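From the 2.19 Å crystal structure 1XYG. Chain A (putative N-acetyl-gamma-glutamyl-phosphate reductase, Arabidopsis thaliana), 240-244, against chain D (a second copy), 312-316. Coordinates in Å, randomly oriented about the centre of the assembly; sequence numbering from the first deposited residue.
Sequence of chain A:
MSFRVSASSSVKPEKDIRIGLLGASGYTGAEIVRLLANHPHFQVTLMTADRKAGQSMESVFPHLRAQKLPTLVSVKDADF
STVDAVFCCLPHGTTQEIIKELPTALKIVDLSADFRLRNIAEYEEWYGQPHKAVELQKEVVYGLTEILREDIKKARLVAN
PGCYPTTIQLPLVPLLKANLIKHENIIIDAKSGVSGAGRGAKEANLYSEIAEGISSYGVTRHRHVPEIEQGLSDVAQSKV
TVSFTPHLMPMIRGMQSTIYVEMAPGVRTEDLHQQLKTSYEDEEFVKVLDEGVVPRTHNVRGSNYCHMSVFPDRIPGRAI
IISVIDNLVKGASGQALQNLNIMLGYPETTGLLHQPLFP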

# COMPACT_ATOMS: atom_id res chain seq x y z
N VAL A 240 -3.43 21.83 -31.99
CA VAL A 240 -2.86 20.54 -31.63
C VAL A 240 -3.91 19.64 -31.00
O VAL A 240 -4.60 20.04 -30.07
N THR A 241 -4.03 18.42 -31.52
CA THR A 241 -4.97 17.44 -31.00
C THR A 241 -4.14 16.29 -30.44
O THR A 241 -3.38 15.64 -31.17
N VAL A 242 -4.28 16.03 -29.14
CA VAL A 242 -3.52 14.97 -28.50
C VAL A 242 -4.41 13.84 -28.02
O VAL A 242 -5.64 13.92 -28.06
N SER A 243 -3.75 12.76 -27.59
CA SER A 243 -4.42 11.60 -27.03
C SER A 243 -3.91 11.62 -25.60
O SER A 243 -2.70 11.61 -25.38
N PHE A 244 -4.82 11.68 -24.64
CA PHE A 244 -4.44 11.74 -23.23
C PHE A 244 -5.26 10.76 -22.40
O PHE A 244 -6.48 10.89 -22.33
N PRO D 312 -12.63 4.95 -28.23
CA PRO D 312 -12.16 5.77 -29.35
C PRO D 312 -11.05 6.67 -28.81
O PRO D 312 -11.07 7.05 -27.64
N ASP D 313 -10.08 7.00 -29.66
CA ASP D 313 -9.00 7.87 -29.24
C ASP D 313 -9.46 9.25 -29.68
O ASP D 313 -10.22 9.37 -30.64
N ARG D 314 -9.04 10.30 -28.97
CA ARG D 314 -9.43 11.65 -29.33
C ARG D 314 -8.90 11.97 -30.72
O ARG D 314 -9.52 12.72 -31.47
N ILE D 315 -7.76 11.38 -31.06
CA ILE D 315 -7.14 11.57 -32.36
C ILE D 315 -7.91 10.74 -33.38
O ILE D 315 -7.96 9.51 -33.29
N PRO D 316 -8.53 11.40 -34.36
CA PRO D 316 -9.30 10.67 -35.38
C PRO D 316 -8.54 9.53 -36.05
O PRO D 316 -7.38 9.68 -36.44

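Taken in order along chain D, the contact begins one residue in. D:Pro312 is out of reach of the chain A stretch and has no area covered; its ring pucker is C-gamma endo.

D:Asp313 supplies the polar anchor. Its CA-to-CB bond points sideways, but with chi1 at -172° (t) and chi2 at -65° the carboxylate comes nearer to chain A, and the two oxygens take different partners. OD2 accepts a hydrogen bond from A:Ser243, whose OG lies 2.5 Å from D:Asp313 OD2, a short separation. The serine also points its CA-to-CB bond sideways, and chi1 at 178° (t) places the hydroxyl within reach of the acid. The other oxygen turns back on its own chain: D:Ile315 N donates to D:Asp313 OD1 at 2.8 Å, with an N-H...acceptor angle of 165°, close to linear. One carboxylate therefore both ties the chains together and braces the turn of backbone that follows it. Water 1 adds a second polar link, donating to A:Ser243 OG at 3.1 Å and accepting from D:Arg314 N at 2.9 Å, so that it bridges a side chain of one copy to the backbone of the other.

The CA-to-CB bond of D:Arg314 points toward chain A, and its CA is 5.5 Å from the CA of A:Ser243, the nearest such pair. The side chain is extended through chi1 176°, chi2 -178° and chi3 176° (all t) before chi4 bends to 64°. This course carries D:Arg314 CD to 3.2 Å from A:Val242 O, a carbonyl lying at the guanidinium edge, near its plane. Farther along, D:Arg314 NE is 4.0 Å from A:Thr241 CG2, the methyl of a threonine whose CA-to-CB bond points toward chain D, with chi1 at -60° (m). NE and NH2 find their hydrogen bonds elsewhere in the structure.

D:Ile315 adds a mainly apolar contact. Its CA-to-CB bond is sideways, yet chi1 -67° (m) and chi2 176° (t) bring the CG1-CD1 arm nearer to chain A. There D:Ile315 CG1 is 3.9 Å from both A:Thr241 O and A:Val242 C, while D:Ile315 CD1 is 3.9 Å from A:Ser243 CB. The CA-to-CB bond of A:Val242 points away (chi1 -53°, m), and its backbone C is the atom closest to the isoleucine.

D:Pro316 closes the stretch with only 8 Å² covered and no atom pair within 4.5 Å. In all, 287 Å² is buried, both sides summed.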

# COMPACT_ATOMS: atom_id res chain seq x y z
CB VAL A 240 -1.68 20.73 -30.66
CG1 VAL A 240 -1.14 19.39 -30.21
CG2 VAL A 240 -0.59 21.55 -31.34
CB THR A 241 -5.89 16.90 -32.12
OG1 THR A 241 -6.62 17.99 -32.69
CG2 THR A 241 -6.85 15.86 -31.59
CB VAL A 242 -2.75 15.51 -27.27
CG1 VAL A 242 -1.90 16.72 -27.67
CG2 VAL A 242 -3.74 15.90 -26.18
CB SER A 243 -3.97 10.32 -27.75
OG SER A 243 -4.58 9.18 -27.19
CB PHE A 244 -4.65 13.18 -22.72
CG PHE A 244 -4.57 13.33 -21.23
CD1 PHE A 244 -3.37 13.15 -20.56
CD2 PHE A 244 -5.71 13.65 -20.50
CE1 PHE A 244 -3.30 13.30 -19.17
CE2 PHE A 244 -5.65 13.80 -19.11
CZ PHE A 244 -4.44 13.62 -18.45
CB PRO D 312 -13.42 6.55 -29.76
CG PRO D 312 -14.17 6.68 -28.50
CD PRO D 312 -14.01 5.30 -27.86
CB ASP D 313 -7.70 7.49 -29.96
CG ASP D 313 -6.48 8.24 -29.43
OD1 ASP D 313 -6.43 9.48 -29.58
OD2 ASP D 313 -5.57 7.59 -28.86
CB ARG D 314 -8.88 12.66 -28.32
CG ARG D 314 -9.18 14.10 -28.69
CD ARG D 314 -8.57 15.04 -27.70
NE ARG D 314 -8.76 16.43 -28.09
CZ ARG D 314 -9.95 17.04 -28.17
NH1 ARG D 314 -11.07 16.38 -27.91
NH2 ARG D 314 -10.00 18.31 -28.52
CB ILE D 315 -5.66 11.12 -32.36
CG1 ILE D 315 -4.84 12.05 -31.47
CG2 ILE D 315 -5.12 11.13 -33.79
CD1 ILE D 315 -3.38 11.64 -31.32
CB PRO D 316 -9.73 11.77 -36.35
CG PRO D 316 -8.72 12.84 -36.15
CD PRO D 316 -8.50 12.84 -34.67
O HOH W 1 -7.55 9.67 -26.59